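Local coordinates for flavohemoprotein (PDB 4EH1) that probably detoxifies nitric oxide by oxidising it to nitrate with oxygen and NAD(P)H, this chain being its FAD- and NAD(P)H-binding reductase part, at residues Q12-S15 against T19-V22; Y57-A62 against R66-S71; P128-L133 against A159-Q164. All blocks are in the same frame, centred on the assembly; numbering follows the deposited sequence. Where two conformers were deposited one is given.

Contact 1. Residues Q12-S15 against T19-V22; sequences QVES and TSFV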
loop_
_atom_site.group_PDB
_atom_site.type_symbol
_atom_site.label_atom_id
_atom_site.label_comp_id
_atom_site.label_asym_id
_atom_site.label_seq_id
_atom_site.Cartn_x
_atom_site.Cartn_y
_atom_site.Cartn_z
ATOM N N GLN A 12 -2.403 -1.935 -1.424
ATOM C CA GLN A 12 -2.259 -1.727 0.008
ATOM C C GLN A 12 -1.136 -2.587 0.574
ATOM O O GLN A 12 -1.012 -3.763 0.241
ATOM C CB GLN A 12 -3.560 -2.057 0.754
ATOM C CG GLN A 12 -4.729 -1.116 0.452
ATOM C CD GLN A 12 -4.739 0.142 1.316
ATOM O OE1 GLN A 12 -4.504 0.099 2.539
ATOM N NE2 GLN A 12 -5.022 1.270 0.683
ATOM N N VAL A 13 -0.330 -1.984 1.438
ATOM C CA VAL A 13 0.703 -2.718 2.139
ATOM C C VAL A 13 0.069 -3.506 3.253
ATOM O O VAL A 13 -0.592 -2.951 4.103
ATOM C CB VAL A 13 1.769 -1.777 2.710
ATOM C CG1 VAL A 13 2.851 -2.569 3.459
ATOM C CG2 VAL A 13 2.380 -0.986 1.581
ATOM N N GLU A 14 0.264 -4.815 3.244
ATOM C CA GLU A 14 -0.267 -5.642 4.310
ATOM C C GLU A 14 0.755 -5.902 5.417
ATOM O O GLU A 14 0.379 -6.026 6.562
ATOM C CB GLU A 14 -0.769 -6.985 3.769
ATOM C CG GLU A 14 -1.835 -6.869 2.716
ATOM C CD GLU A 14 -3.154 -6.289 3.275
ATOM O OE1 GLU A 14 -3.229 -5.989 4.495
ATOM O OE2 GLU A 14 -4.130 -6.156 2.490
ATOM N N SER A 15 2.029 -6.036 5.065
ATOM C CA SER A 15 3.083 -6.277 6.066
ATOM C C SER A 15 4.388 -5.987 5.367
ATOM O O SER A 15 4.348 -5.531 4.229
ATOM C CB SER A 15 3.044 -7.704 6.630
ATOM O OG SER A 15 3.048 -8.692 5.620
ATOM N N THR A 19 2.073 -7.160 -0.130
ATOM C CA THR A 19 1.269 -6.059 -0.629
ATOM C C THR A 19 0.040 -6.604 -1.365
ATOM O O THR A 19 0.156 -7.548 -2.153
ATOM C CB THR A 19 2.140 -5.150 -1.533
ATOM O OG1 THR A 19 3.009 -4.379 -0.681
ATOM C CG2 THR A 19 1.256 -4.175 -2.404
ATOM N N SER A 20 -1.142 -6.047 -1.076
ATOM C CA SER A 20 -2.370 -6.485 -1.744
ATOM C C SER A 20 -2.641 -5.655 -3.012
ATOM O O SER A 20 -2.282 -4.482 -3.080
ATOM C CB SER A 20 -3.597 -6.355 -0.825
ATOM O OG SER A 20 -3.734 -7.436 0.055
ATOM N N PHE A 21 -3.314 -6.263 -3.981
ATOM C CA PHE A 21 -3.769 -5.560 -5.177
ATOM C C PHE A 21 -5.251 -5.845 -5.369
ATOM O O PHE A 21 -5.656 -6.998 -5.448
ATOM C CB PHE A 21 -3.047 -6.077 -6.427
ATOM C CG PHE A 21 -1.556 -5.862 -6.406
ATOM C CD1 PHE A 21 -0.977 -4.876 -7.196
ATOM C CD2 PHE A 21 -0.729 -6.657 -5.594
ATOM C CE1 PHE A 21 0.422 -4.676 -7.180
ATOM C CE2 PHE A 21 0.654 -6.463 -5.582
ATOM C CZ PHE A 21 1.227 -5.470 -6.382
ATOM N N VAL A 22 -6.043 -4.796 -5.480
ATOM C CA VAL A 22 -7.435 -4.945 -5.831
ATOM C C VAL A 22 -7.576 -4.690 -7.322
ATOM O O VAL A 22 -7.234 -3.623 -7.816
ATOM C CB VAL A 22 -8.328 -3.936 -5.057
ATOM C CG1 VAL A 22 -9.790 -4.054 -5.522
ATOM C CG2 VAL A 22 -8.225 -4.161 -3.554
HETATM O O HOH W 1 4.804 -5.058 1.352
#
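The carboxylate of Glu14 receives the hydroxyl of Ser20 on the anti lone pair of OE2, the side away from its other oxygen, with OG donating over 2.8 Å. Glu14 curls to reach it: CG lies beside its own backbone N (chi1 -58°) and the chain bends again at chi2, which also brings CG to 3.3 Å from Ser20 OG. That hydroxyl has a second partner in Ser71 OG on the neighbouring strand. The other flat group, the amide of Gln12, leads away from Thr19-Val22, and in one conformer its OE1 accepts from the backbone N of Lys11 of the second subunit. Strands 4-13 and 18-25 form a beta hairpin of the antiparallel FAD-binding domain, and a classic beta bulge sets Glu14 and Ser15 together against the residue before Thr19. Gln12 and Ser20 are a hydrogen-bonded antiparallel pair, joined through Gln12 N to Ser20 O (3.0 Å) and Ser20 N to Gln12 O (2.6 Å). Thr19 adds a CA-H...O contact of 3.4 Å from its CA to the same Gln12 O. Beyond it, Val13 and Thr19 make a non-hydrogen-bonded pair, their side chains meeting loosely through CG2 and OG1. A water bridges Thr19 OG1 to Ser15 O.

Contact 2. Residues Y57-A62 against R66-S71; sequences YSLSHA and REYRIS. With FAD (flavin-adenine dinucleotide), chain C.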
loop_
_atom_site.group_PDB
_atom_site.type_symbol
_atom_site.label_atom_id
_atom_site.label_comp_id
_atom_site.label_asym_id
_atom_site.label_seq_id
_atom_site.Cartn_x
_atom_site.Cartn_y
_atom_site.Cartn_z
ATOM N N TYR A 57 -1.773 -16.585 -7.960
ATOM C CA TYR A 57 -1.968 -15.834 -6.706
ATOM C C TYR A 57 -3.377 -16.070 -6.152
ATOM O O TYR A 57 -4.357 -16.019 -6.899
ATOM C CB TYR A 57 -1.686 -14.335 -6.859
ATOM C CG TYR A 57 -0.255 -14.070 -7.148
ATOM C CD1 TYR A 57 0.720 -14.283 -6.166
ATOM C CD2 TYR A 57 0.151 -13.689 -8.420
ATOM C CE1 TYR A 57 2.080 -14.093 -6.437
ATOM C CE2 TYR A 57 1.488 -13.516 -8.710
ATOM C CZ TYR A 57 2.456 -13.712 -7.712
ATOM O OH TYR A 57 3.786 -13.525 -8.001
ATOM N N SER A 58 -3.447 -16.328 -4.851
ATOM C CA SER A 58 -4.675 -16.693 -4.189
ATOM C C SER A 58 -5.561 -15.480 -4.024
ATOM O O SER A 58 -5.085 -14.397 -3.716
ATOM C CB SER A 58 -4.371 -17.223 -2.793
ATOM O OG SER A 58 -3.596 -18.406 -2.833
ATOM N N LEU A 59 -6.868 -15.652 -4.214
ATOM C CA LEU A 59 -7.801 -14.586 -3.857
ATOM C C LEU A 59 -7.799 -14.413 -2.316
ATOM O O LEU A 59 -7.805 -15.394 -1.587
ATOM C CB LEU A 59 -9.175 -14.904 -4.419
ATOM C CG LEU A 59 -9.014 -14.927 -5.944
ATOM C CD1 LEU A 59 -9.904 -15.944 -6.561
ATOM C CD2 LEU A 59 -9.234 -13.556 -6.535
ATOM N N SER A 60 -7.735 -13.177 -1.820
ATOM C CA SER A 60 -7.665 -12.968 -0.365
ATOM C C SER A 60 -8.847 -12.189 0.194
ATOM O O SER A 60 -8.773 -11.666 1.324
ATOM C CB SER A 60 -6.402 -12.209 0.021
ATOM O OG SER A 60 -6.375 -10.966 -0.651
ATOM N N HIS A 61 -9.901 -12.067 -0.613
ATOM C CA HIS A 61 -11.188 -11.589 -0.110
ATOM C C HIS A 61 -12.315 -12.528 -0.580
ATOM O O HIS A 61 -12.080 -13.390 -1.421
ATOM C CB HIS A 61 -11.437 -10.130 -0.543
ATOM C CG HIS A 61 -12.119 -9.313 0.510
ATOM N ND1 HIS A 61 -13.424 -9.546 0.899
ATOM C CD2 HIS A 61 -11.667 -8.288 1.280
ATOM C CE1 HIS A 61 -13.753 -8.685 1.849
ATOM N NE2 HIS A 61 -12.701 -7.919 2.104
ATOM N N ALA A 62 -13.514 -12.365 -0.021
ATOM C CA ALA A 62 -14.719 -13.086 -0.456
ATOM C C ALA A 62 -15.143 -12.725 -1.898
ATOM O O ALA A 62 -14.948 -11.603 -2.353
ATOM C CB ALA A 62 -15.879 -12.793 0.498
ATOM N N ARG A 66 -17.418 -8.459 -8.573
ATOM C CA ARG A 66 -17.056 -7.138 -9.085
ATOM C C ARG A 66 -15.563 -6.927 -9.162
ATOM O O ARG A 66 -15.048 -6.369 -10.125
ATOM C CB ARG A 66 -17.699 -6.037 -8.228
ATOM C CG ARG A 66 -19.220 -6.080 -8.226
ATOM C CD ARG A 66 -19.768 -5.505 -9.520
ATOM N NE ARG A 66 -19.534 -4.064 -9.627
ATOM C CZ ARG A 66 -19.559 -3.383 -10.769
ATOM N NH1 ARG A 66 -19.803 -4.017 -11.913
ATOM N NH2 ARG A 66 -19.335 -2.073 -10.767
ATOM N N GLU A 67 -14.851 -7.362 -8.141
ATOM C CA GLU A 67 -13.406 -7.175 -8.148
ATOM C C GLU A 67 -12.689 -8.290 -7.414
ATOM O O GLU A 67 -13.294 -9.023 -6.635
ATOM C CB GLU A 67 -13.047 -5.853 -7.501
ATOM C CG GLU A 67 -13.390 -5.840 -6.051
ATOM C CD GLU A 67 -13.355 -4.461 -5.447
ATOM O OE1 GLU A 67 -13.538 -3.479 -6.197
ATOM O OE2 GLU A 67 -13.147 -4.369 -4.215
ATOM N N TYR A 68 -11.391 -8.414 -7.678
ATOM C CA TYR A 68 -10.574 -9.412 -7.024
ATOM C C TYR A 68 -9.520 -8.728 -6.151
ATOM O O TYR A 68 -8.978 -7.685 -6.512
ATOM C CB TYR A 68 -9.858 -10.267 -8.072
ATOM C CG TYR A 68 -10.734 -11.187 -8.911
ATOM C CD1 TYR A 68 -11.796 -11.894 -8.347
ATOM C CD2 TYR A 68 -10.474 -11.363 -10.258
ATOM C CE1 TYR A 68 -12.588 -12.754 -9.119
ATOM C CE2 TYR A 68 -11.260 -12.202 -11.049
ATOM C CZ TYR A 68 -12.300 -12.910 -10.474
ATOM O OH TYR A 68 -13.064 -13.734 -11.257
ATOM N N ARG A 69 -9.226 -9.308 -5.000
ATOM C CA ARG A 69 -8.027 -8.917 -4.272
ATOM C C ARG A 69 -7.050 -10.110 -4.188
ATOM O O ARG A 69 -7.439 -11.243 -3.847
ATOM C CB ARG A 69 -8.355 -8.392 -2.873
ATOM C CG ARG A 69 -7.109 -7.945 -2.075
ATOM C CD ARG A 69 -7.486 -7.371 -0.719
ATOM N NE ARG A 69 -7.665 -8.430 0.262
ATOM C CZ ARG A 69 -7.956 -8.207 1.540
ATOM N NH1 ARG A 69 -8.104 -6.963 1.982
ATOM N NH2 ARG A 69 -8.085 -9.224 2.380
ATOM N N ILE A 70 -5.792 -9.846 -4.520
ATOM C CA ILE A 70 -4.722 -10.812 -4.261
ATOM C C ILE A 70 -3.674 -10.156 -3.369
ATOM O O ILE A 70 -3.612 -8.926 -3.272
ATOM C CB ILE A 70 -4.023 -11.254 -5.540
ATOM C CG1 ILE A 70 -3.444 -10.036 -6.247
ATOM C CG2 ILE A 70 -4.982 -12.084 -6.480
ATOM C CD1 ILE A 70 -2.491 -10.445 -7.399
ATOM N N SER A 71 -2.840 -10.975 -2.739
ATOM C CA SER A 71 -1.844 -10.481 -1.788
ATOM C C SER A 71 -0.528 -11.204 -2.039
ATOM O O SER A 71 -0.433 -12.439 -1.911
ATOM C CB SER A 71 -2.299 -10.722 -0.349
ATOM O OG SER A 71 -3.631 -10.237 -0.155
HETATM P PA FAD C . 10.622 -16.612 -9.190
HETATM O O1A FAD C . 9.808 -17.608 -9.820
HETATM O O2A FAD C . 11.408 -15.692 -9.938
HETATM O O5B FAD C . 11.616 -17.359 -8.273
HETATM C C5B FAD C . 11.254 -18.561 -7.643
HETATM C C4B FAD C . 12.289 -19.064 -6.653
HETATM O O4B FAD C . 13.422 -19.592 -7.313
HETATM C C3B FAD C . 12.764 -17.925 -5.803
HETATM O O3B FAD C . 13.028 -18.421 -4.515
HETATM C C2B FAD C . 14.049 -17.519 -6.440
HETATM O O2B FAD C . 14.870 -17.016 -5.433
HETATM C C1B FAD C . 14.551 -18.793 -7.052
HETATM N N9A FAD C . 15.230 -18.488 -8.307
HETATM C C8A FAD C . 14.790 -17.712 -9.273
HETATM N N7A FAD C . 15.672 -17.630 -10.269
HETATM C C5A FAD C . 16.706 -18.366 -9.928
HETATM C C6A FAD C . 17.984 -18.697 -10.538
HETATM N N6A FAD C . 18.331 -18.217 -11.740
HETATM N N1A FAD C . 18.781 -19.485 -9.839
HETATM C C2A FAD C . 18.441 -19.961 -8.663
HETATM N N3A FAD C . 17.304 -19.702 -8.051
HETATM C C4A FAD C . 16.413 -18.918 -8.625
HETATM N N1 FAD C . 2.318 -16.176 -3.800
HETATM C C2 FAD C . 1.829 -15.116 -3.160
HETATM O O2 FAD C . 2.568 -14.193 -2.932
HETATM N N3 FAD C . 0.570 -15.010 -2.773
HETATM C C4 FAD C . -0.306 -15.942 -2.993
HETATM O O4 FAD C . -1.438 -15.779 -2.619
HETATM C C4X FAD C . 0.152 -17.155 -3.681
HETATM N N5 FAD C . -0.658 -18.156 -3.931
HETATM C C5X FAD C . -0.223 -19.242 -4.540
HETATM C C6 FAD C . -1.105 -20.249 -4.771
HETATM C C7 FAD C . -0.693 -21.387 -5.393
HETATM C C7M FAD C . -1.649 -22.490 -5.642
HETATM C C8 FAD C . 0.689 -21.521 -5.828
HETATM C C8M FAD C . 1.095 -22.769 -6.513
HETATM C C9 FAD C . 1.581 -20.510 -5.604
HETATM C C9A FAD C . 1.171 -19.371 -4.964
HETATM N N10 FAD C . 2.055 -18.333 -4.721
HETATM C C10 FAD C . 1.558 -17.214 -4.073
HETATM C "C1'" FAD C . 3.440 -18.417 -5.169
HETATM C "C2'" FAD C . 3.625 -17.562 -6.423
HETATM O "O2'" FAD C . 2.873 -18.016 -7.526
HETATM C "C3'" FAD C . 5.034 -17.466 -6.968
HETATM O "O3'" FAD C . 5.610 -18.733 -7.129
HETATM C "C4'" FAD C . 5.950 -16.523 -6.210
HETATM O "O4'" FAD C . 5.343 -15.254 -6.164
HETATM C "C5'" FAD C . 7.355 -16.418 -6.791
HETATM O "O5'" FAD C . 7.406 -15.924 -8.097
HETATM P P FAD C . 8.488 -14.958 -8.607
HETATM O O1P FAD C . 8.308 -14.871 -10.019
HETATM O O2P FAD C . 8.421 -13.776 -7.838
HETATM O O3P FAD C . 9.782 -15.719 -8.240
HETATM O O HOH W 2 -13.061 -9.564 -3.780
#
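Arg69 takes hold of Ser60 side-on with two nitrogens, and this is the tightest part of the contact. Arg69 NE donates to Ser60 OG at 3.0 Å, while Arg69 NH2 reaches Ser60 O at 2.7 Å, coming from above the carbonyl plane instead of along a lone pair. The arginine chain is extended as far as CD and then turns at chi3 (84°), which lays the guanidinium alongside the serine. In the other direction, Ser60 N donates to Arg69 O, so each residue grips the other. Ser60 OG, set between its backbone N and carbonyl carbon, also bonds Ser71 OG at 2.9 Å, which is bonded in turn to Ser20 OG of strand 18-25. His61 places CD2 over the centre of one guanidinium face, 3.7 Å from Arg69 CZ, with the two planes 65° apart; Glu161 holds Arg69 NH2 by a salt bridge. The apolar flank is close too: Leu59 CD2 lies 3.6 Å from Tyr68 CD1, and Ile70 packs its CD1 against Tyr57 CB. Toward the turn that joins them the segments part, and a water spans Ala62 O and Glu67 O. At the opposite end lies the flavin. Ser58 N donates to FAD O4 (3.1 Å), FAD N3 donates to Ser71 O (2.9 Å), and Tyr57 OH shares a hydrogen bond with ribityl O4' (3.0 Å), its ring edge meeting flavin C2 in plane. Tyr57 and Ser58 complete the Arg-x-Tyr-Ser signature of the ferredoxin reductase-type FAD site, begun by Arg55.

Contact 3. Residues P128-L133 against A159-Q164; sequences PMQAIL and AQETAQ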
loop_
_atom_site.group_PDB
_atom_site.type_symbol
_atom_site.label_atom_id
_atom_site.label_comp_id
_atom_site.label_asym_id
_atom_site.label_seq_id
_atom_site.Cartn_x
_atom_site.Cartn_y
_atom_site.Cartn_z
ATOM N N PRO A 128 -5.069 -17.219 1.138
ATOM C CA PRO A 128 -6.374 -17.870 0.906
ATOM C C PRO A 128 -7.233 -17.977 2.171
ATOM O O PRO A 128 -8.463 -17.956 2.058
ATOM C CB PRO A 128 -5.986 -19.259 0.402
ATOM C CG PRO A 128 -4.569 -19.465 0.945
ATOM C CD PRO A 128 -3.945 -18.132 0.858
ATOM N N MET A 129 -6.595 -18.071 3.344
ATOM C CA MET A 129 -7.311 -18.134 4.588
ATOM C C MET A 129 -8.087 -16.860 4.804
ATOM O O MET A 129 -9.150 -16.890 5.414
ATOM C CB MET A 129 -6.385 -18.335 5.777
ATOM C CG MET A 129 -5.687 -19.670 5.798
ATOM S SD MET A 129 -6.803 -21.081 5.481
ATOM C CE MET A 129 -5.512 -22.325 5.488
ATOM N N GLN A 130 -7.562 -15.748 4.304
ATOM C CA GLN A 130 -8.290 -14.489 4.384
ATOM C C GLN A 130 -9.608 -14.475 3.568
ATOM O O GLN A 130 -10.608 -13.892 4.005
ATOM C CB GLN A 130 -7.387 -13.325 3.973
ATOM C CG GLN A 130 -7.747 -12.004 4.705
ATOM C CD GLN A 130 -7.489 -12.061 6.219
ATOM O OE1 GLN A 130 -6.853 -12.992 6.736
ATOM N NE2 GLN A 130 -7.993 -11.071 6.928
ATOM N N ALA A 131 -9.596 -15.090 2.384
ATOM C CA ALA A 131 -10.810 -15.218 1.572
ATOM C C ALA A 131 -11.811 -16.041 2.352
ATOM O O ALA A 131 -12.987 -15.728 2.380
ATOM C CB ALA A 131 -10.507 -15.868 0.184
ATOM N N ILE A 132 -11.326 -17.081 3.020
ATOM C CA ILE A 132 -12.202 -17.955 3.785
ATOM C C ILE A 132 -12.792 -17.234 5.000
ATOM O O ILE A 132 -13.999 -17.279 5.200
ATOM C CB ILE A 132 -11.494 -19.245 4.198
ATOM C CG1 ILE A 132 -11.073 -20.041 2.938
ATOM C CG2 ILE A 132 -12.410 -20.093 5.106
ATOM C CD1 ILE A 132 -10.319 -21.351 3.228
ATOM N N LEU A 133 -11.955 -16.553 5.788
ATOM C CA LEU A 133 -12.478 -15.730 6.866
ATOM C C LEU A 133 -13.574 -14.788 6.404
ATOM O O LEU A 133 -14.620 -14.699 7.034
ATOM C CB LEU A 133 -11.392 -14.854 7.466
ATOM C CG LEU A 133 -10.372 -15.516 8.376
ATOM C CD1 LEU A 133 -9.306 -14.475 8.775
ATOM C CD2 LEU A 133 -11.058 -16.147 9.598
ATOM N N ALA A 159 -2.895 -8.233 10.099
ATOM C CA ALA A 159 -3.066 -8.234 11.557
ATOM C C ALA A 159 -4.377 -7.524 11.936
ATOM O O ALA A 159 -5.199 -8.067 12.665
ATOM C CB ALA A 159 -1.896 -7.553 12.257
ATOM N N GLN A 160 -4.566 -6.321 11.409
ATOM C CA GLN A 160 -5.698 -5.484 11.801
ATOM C C GLN A 160 -7.028 -6.005 11.248
ATOM O O GLN A 160 -8.030 -6.065 11.948
ATOM C CB GLN A 160 -5.480 -4.034 11.346
ATOM C CG GLN A 160 -6.676 -3.121 11.615
ATOM C CD GLN A 160 -6.973 -2.991 13.113
ATOM O OE1 GLN A 160 -6.146 -3.335 13.963
ATOM N NE2 GLN A 160 -8.152 -2.483 13.435
ATOM N N GLU A 161 -7.013 -6.402 9.988
ATOM C CA GLU A 161 -8.225 -6.812 9.329
ATOM C C GLU A 161 -8.749 -8.083 9.992
ATOM O O GLU A 161 -9.938 -8.207 10.243
ATOM C CB GLU A 161 -7.959 -6.982 7.834
ATOM C CG GLU A 161 -9.149 -7.437 6.975
ATOM C CD GLU A 161 -8.742 -7.633 5.492
ATOM O OE1 GLU A 161 -8.563 -8.778 5.030
ATOM O OE2 GLU A 161 -8.595 -6.626 4.786
ATOM N N THR A 162 -7.844 -8.998 10.310
ATOM C CA THR A 162 -8.219 -10.243 10.954
ATOM C C THR A 162 -8.738 -10.004 12.378
ATOM O O THR A 162 -9.730 -10.598 12.785
ATOM C CB THR A 162 -7.031 -11.231 10.917
ATOM O OG1 THR A 162 -6.787 -11.581 9.557
ATOM C CG2 THR A 162 -7.304 -12.517 11.704
ATOM N N ALA A 163 -8.079 -9.120 13.117
ATOM C CA ALA A 163 -8.481 -8.808 14.482
ATOM C C ALA A 163 -9.915 -8.293 14.465
ATOM O O ALA A 163 -10.733 -8.679 15.294
ATOM C CB ALA A 163 -7.554 -7.749 15.109
ATOM N N GLN A 164 -10.217 -7.435 13.499
ATOM C CA GLN A 164 -11.558 -6.873 13.408
ATOM C C GLN A 164 -12.601 -7.951 13.144
ATOM O O GLN A 164 -13.624 -7.979 13.822
ATOM C CB GLN A 164 -11.636 -5.756 12.367
ATOM C CG GLN A 164 -10.802 -4.534 12.728
ATOM C CD GLN A 164 -11.200 -3.297 11.916
ATOM O OE1 GLN A 164 -10.354 -2.463 11.547
ATOM N NE2 GLN A 164 -12.502 -3.176 11.638
#
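Gln130 points its amide between Glu161 and Thr162, linking two neighbouring helices on one side of the parallel sheet of the Rossmann-like NAD-binding domain. Helix segments 128-133 and 159-164 run nearly parallel, 28° apart, but their axes stay 11.4 Å from each other, so long side chains do the bridging. NE2 sends one N-H to each acceptor, in widely different directions. In one of its two conformers, Thr162 puts OG1 in the amide plane, 2.9 Å from NE2; Glu161 OE1, 3.0 Å from NE2, is met on its anti side, and the carboxylate is turned 36° against the amide. Glu161 arrives extended, CG opposite its backbone N (chi1 179°), whereas Gln130 bends at chi2, leaving its CG 3.3 Å from the same OE1. That oxygen is shared with Arg69 NH2, by a salt bridge, and with His134 NE2, a concentration of donors that would probably favour the ionised carboxylate. In the same conformer Thr162 OG1 bonds weakly to Phe158 O. Tyr146, from the sheet, touches Gln130, Leu133 and Thr162. One turn beyond Gln130, Leu133 crosses Thr162 at about a right angle, its CD1 3.9 Å from Thr162 OG1 and 4.1 Å from Thr162 CG2.

Contacts 1 and 2 belong to the FAD-binding domain and share one antiparallel sheet: strands 18-25 and 68-73 are neighbours, joined by Phe21 N to Ile70 O, and Ser20 OG meets Ser71 OG. Contact 3 lies in the NAD-binding domain, about 12 Å from contact 2 between centres, and the Arg69-Glu161 salt bridge ties them across the domain boundary, beside packing of Ala131 CB on Leu59 O and His61 O. Contacts 2 and 3 are mostly buried, contact 1 partly; contacts 1 and 3 both touch the second subunit, contact 2 does not. Backbone pairing dominates contact 1, arginine, hydroxyl and flavin bonds contact 2, and a single amide contact 3.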